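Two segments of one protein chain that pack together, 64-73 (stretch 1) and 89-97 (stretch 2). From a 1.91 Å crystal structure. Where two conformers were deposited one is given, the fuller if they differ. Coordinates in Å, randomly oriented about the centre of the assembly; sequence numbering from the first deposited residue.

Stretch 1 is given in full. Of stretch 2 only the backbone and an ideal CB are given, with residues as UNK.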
# COMPACT_ATOMS: atom_id res chain seq x y z
N LEU A 64 5.39 5.13 11.66
CA LEU A 64 5.59 3.73 12.01
C LEU A 64 4.40 2.94 11.49
O LEU A 64 3.28 3.44 11.42
CB LEU A 64 5.73 3.58 13.53
CG LEU A 64 7.00 4.15 14.16
CD1 LEU A 64 6.94 3.91 15.67
CD2 LEU A 64 8.30 3.54 13.54
N THR A 65 4.64 1.70 11.08
CA THR A 65 3.58 0.90 10.46
C THR A 65 2.37 0.67 11.35
O THR A 65 1.24 0.63 10.88
CB THR A 65 4.17 -0.47 9.99
OG1 THR A 65 5.33 -0.20 9.20
CG2 THR A 65 3.16 -1.25 9.18
N ALA A 66 2.61 0.54 12.65
CA ALA A 66 1.53 0.30 13.61
C ALA A 66 0.63 1.53 13.83
O ALA A 66 -0.45 1.40 14.39
CB ALA A 66 2.10 -0.20 14.96
N GLY A 67 1.10 2.71 13.42
CA GLY A 67 0.32 3.94 13.60
C GLY A 67 0.49 4.55 14.96
O GLY A 67 1.06 3.94 15.87
N LEU A 68 0.00 5.77 15.12
CA LEU A 68 0.11 6.49 16.38
C LEU A 68 -0.78 5.85 17.44
O LEU A 68 -1.90 5.44 17.13
CB LEU A 68 -0.33 7.95 16.18
CG LEU A 68 0.60 8.83 15.36
CD1 LEU A 68 -0.09 10.18 15.07
CD2 LEU A 68 1.95 9.03 16.07
N PRO A 69 -0.31 5.81 18.69
CA PRO A 69 -1.21 5.33 19.73
C PRO A 69 -2.58 6.01 19.70
O PRO A 69 -3.60 5.36 19.88
CB PRO A 69 -0.47 5.70 21.02
CG PRO A 69 0.97 5.72 20.66
CD PRO A 69 1.03 6.15 19.21
N GLU A 70 -2.60 7.33 19.47
CA GLU A 70 -3.86 8.07 19.50
C GLU A 70 -4.80 7.72 18.32
O GLU A 70 -6.01 7.82 18.46
CB GLU A 70 -3.64 9.60 19.64
CG GLU A 70 -2.75 10.25 18.58
CD GLU A 70 -1.27 10.36 19.00
OE1 GLU A 70 -0.70 9.39 19.54
OE2 GLU A 70 -0.69 11.45 18.78
N LEU A 71 -4.26 7.27 17.19
CA LEU A 71 -5.15 6.76 16.13
C LEU A 71 -5.76 5.41 16.51
O LEU A 71 -6.95 5.19 16.33
CB LEU A 71 -4.44 6.66 14.77
CG LEU A 71 -5.22 5.95 13.64
CD1 LEU A 71 -6.56 6.66 13.41
CD2 LEU A 71 -4.36 5.91 12.36
N ARG A 72 -4.94 4.48 17.03
CA ARG A 72 -5.49 3.18 17.42
C ARG A 72 -6.54 3.35 18.54
O ARG A 72 -7.56 2.64 18.57
CB ARG A 72 -4.38 2.20 17.79
CG ARG A 72 -3.65 1.66 16.54
CD ARG A 72 -2.52 0.71 16.85
NE ARG A 72 -1.29 1.45 17.11
CZ ARG A 72 -0.74 1.64 18.31
NH1 ARG A 72 -1.29 1.14 19.39
NH2 ARG A 72 0.36 2.33 18.41
N GLN A 73 -6.31 4.32 19.42
CA GLN A 73 -7.24 4.60 20.51
C GLN A 73 -8.54 5.23 20.01
O GLN A 73 -9.63 4.93 20.55
CB GLN A 73 -6.58 5.45 21.61
CG GLN A 73 -7.41 5.57 22.87
CD GLN A 73 -7.70 4.23 23.52
OE1 GLN A 73 -6.79 3.42 23.70
NE2 GLN A 73 -8.95 3.99 23.89
N UNK A 89 -8.68 -3.72 22.44
CA UNK A 89 -7.46 -3.12 23.01
C UNK A 89 -6.65 -2.42 21.91
O UNK A 89 -6.16 -3.07 21.01
CB UNK A 89 -6.61 -4.19 23.70
N UNK A 90 -6.51 -1.10 22.01
CA UNK A 90 -5.75 -0.31 21.05
C UNK A 90 -4.29 -0.75 20.95
O UNK A 90 -3.68 -0.64 19.89
CB UNK A 90 -5.82 1.17 21.43
N UNK A 91 -3.74 -1.27 22.04
CA UNK A 91 -2.32 -1.71 22.07
C UNK A 91 -2.02 -2.97 21.25
O UNK A 91 -0.87 -3.17 20.88
CB UNK A 91 -1.90 -1.97 23.52
N UNK A 92 -3.01 -3.84 21.01
CA UNK A 92 -2.68 -5.08 20.30
C UNK A 92 -3.76 -5.68 19.41
O UNK A 92 -3.47 -6.63 18.69
CB UNK A 92 -2.28 -6.14 21.33
N UNK A 93 -4.96 -5.10 19.38
CA UNK A 93 -6.08 -5.64 18.58
C UNK A 93 -6.52 -4.78 17.41
O UNK A 93 -7.52 -5.09 16.76
CB UNK A 93 -7.29 -5.86 19.49
N UNK A 94 -5.78 -3.71 17.13
CA UNK A 94 -6.13 -2.77 16.07
C UNK A 94 -4.89 -2.36 15.26
O UNK A 94 -3.88 -1.97 15.83
CB UNK A 94 -6.81 -1.53 16.67
N UNK A 95 -4.96 -2.46 13.93
CA UNK A 95 -3.94 -1.83 13.06
C UNK A 95 -4.61 -0.88 12.09
O UNK A 95 -5.61 -1.23 11.46
CB UNK A 95 -3.14 -2.88 12.29
N UNK A 96 -4.05 0.33 11.93
CA UNK A 96 -4.56 1.14 10.81
C UNK A 96 -4.14 0.59 9.45
O UNK A 96 -3.05 -0.01 9.31
CB UNK A 96 -4.07 2.58 10.94
N UNK A 97 -4.97 0.81 8.44
CA UNK A 97 -4.67 0.34 7.09
C UNK A 97 -4.98 1.44 6.06
O UNK A 97 -5.79 2.32 6.32
CB UNK A 97 -5.47 -0.93 6.78

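Position 89 has its CA-to-CB bond pointing away from stretch 1, with nothing of that stretch near the ideal CB. Stretch 1 sets no preference. The residue is D89. Its OD1 accepts a hydrogen bond from the backbone N of position 91 at 2.8 Å.

Position 90 points toward stretch 1. Its ideal CB lies 3.3 Å from Q73 OE1 and 3.7 Å from R72 O, so there is little room straight ahead. A small residue suits best: alanine, glycine or perhaps serine. The residue is A90. Its carbonyl also takes part: R72 NH1 donates to A90 O at 3.0 Å, near the plane of the guanidinium. R72 is held on its own side as well, R72 NE to A66 O at 2.8 Å and R72 NH2 to G67 O at 3.1 Å. A water bridges the stretches here, its O accepting from A90 N at 2.9 Å and donating to Q73 OE1 at 3.0 Å.

Position 91 points away, its ideal CB 5.2 Å from R72 NH1. An acidic or other polar residue would fit beside that charge, though many would be tolerated. The residue is D91. It makes no salt bridge with R72.

Positions 92 and 93 both point away into space free of stretch 1. Polar residues would be natural at either. They are N92 and E93. E93 OE1 accepts from D89 N at 2.9 Å.

Position 94 lies in the strand and points toward stretch 1. Its ideal CB is 4.5 Å from R72 CG, so an aliphatic side chain would pack on the arginine's methylenes. Valine, isoleucine or leucine would suit. The residue is I94, whose CG2 lies 4.2 Å from R72 CG.

Position 95 points sideways, its ideal CB 5.5 Å from A66 O. A longer apolar side chain could reach A66. The residue is L95, and its CD2 comes within 4.4 Å of A66 CB.

Position 96 points toward stretch 1, its ideal CB 3.6 Å from L71 CD2. A compact apolar residue suits, and phi of -71° admits proline. The residue is P96. Its CB packs 3.7 Å from L71 CD2, and its CG lies 3.9 Å from G67 CA. A CB on G67 would come 2.6 Å from P96 CG, a clash. The O of one water lies within hydrogen-bonding reach of T65 O, at 2.8 Å, and of P96 O, at 2.7 Å.

Position 97 points away. Extended angles favour a beta-branched residue. It is V97.

Stretch 2 89-97: DADNEILPV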
# COMPACT_ATOMS: atom_id res chain seq x y z
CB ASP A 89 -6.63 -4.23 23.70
CG ASP A 89 -5.40 -3.70 24.43
OD1 ASP A 89 -4.94 -2.57 24.17
OD2 ASP A 89 -4.89 -4.45 25.28
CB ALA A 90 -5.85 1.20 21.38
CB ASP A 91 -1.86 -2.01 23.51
CG ASP A 91 -1.83 -0.78 24.41
OD1 ASP A 91 -1.62 0.35 23.92
OD2 ASP A 91 -1.98 -0.97 25.64
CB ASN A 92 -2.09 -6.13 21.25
CG ASN A 92 -3.06 -6.58 22.32
OD1 ASN A 92 -4.25 -6.32 22.26
ND2 ASN A 92 -2.54 -7.28 23.32
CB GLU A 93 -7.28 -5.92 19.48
CG GLU A 93 -7.07 -7.09 20.43
CD GLU A 93 -8.30 -7.45 21.23
OE1 GLU A 93 -8.85 -6.56 21.92
OE2 GLU A 93 -8.72 -8.63 21.17
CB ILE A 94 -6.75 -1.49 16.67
CG1 ILE A 94 -7.97 -1.84 17.51
CG2 ILE A 94 -7.10 -0.48 15.55
CD1 ILE A 94 -8.74 -0.66 18.08
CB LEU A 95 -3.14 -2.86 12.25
CG LEU A 95 -2.19 -3.80 13.00
CD1 LEU A 95 -1.53 -4.83 12.01
CD2 LEU A 95 -1.14 -2.98 13.80
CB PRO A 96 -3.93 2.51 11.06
CG PRO A 96 -2.71 2.24 11.87
CD PRO A 96 -2.89 0.94 12.59
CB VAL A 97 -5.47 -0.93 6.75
CG1 VAL A 97 -5.07 -2.09 7.69
CG2 VAL A 97 -6.98 -0.67 6.80
O HOH W 1 -0.63 -1.19 9.74
O HOH W 2 -7.35 0.57 24.24
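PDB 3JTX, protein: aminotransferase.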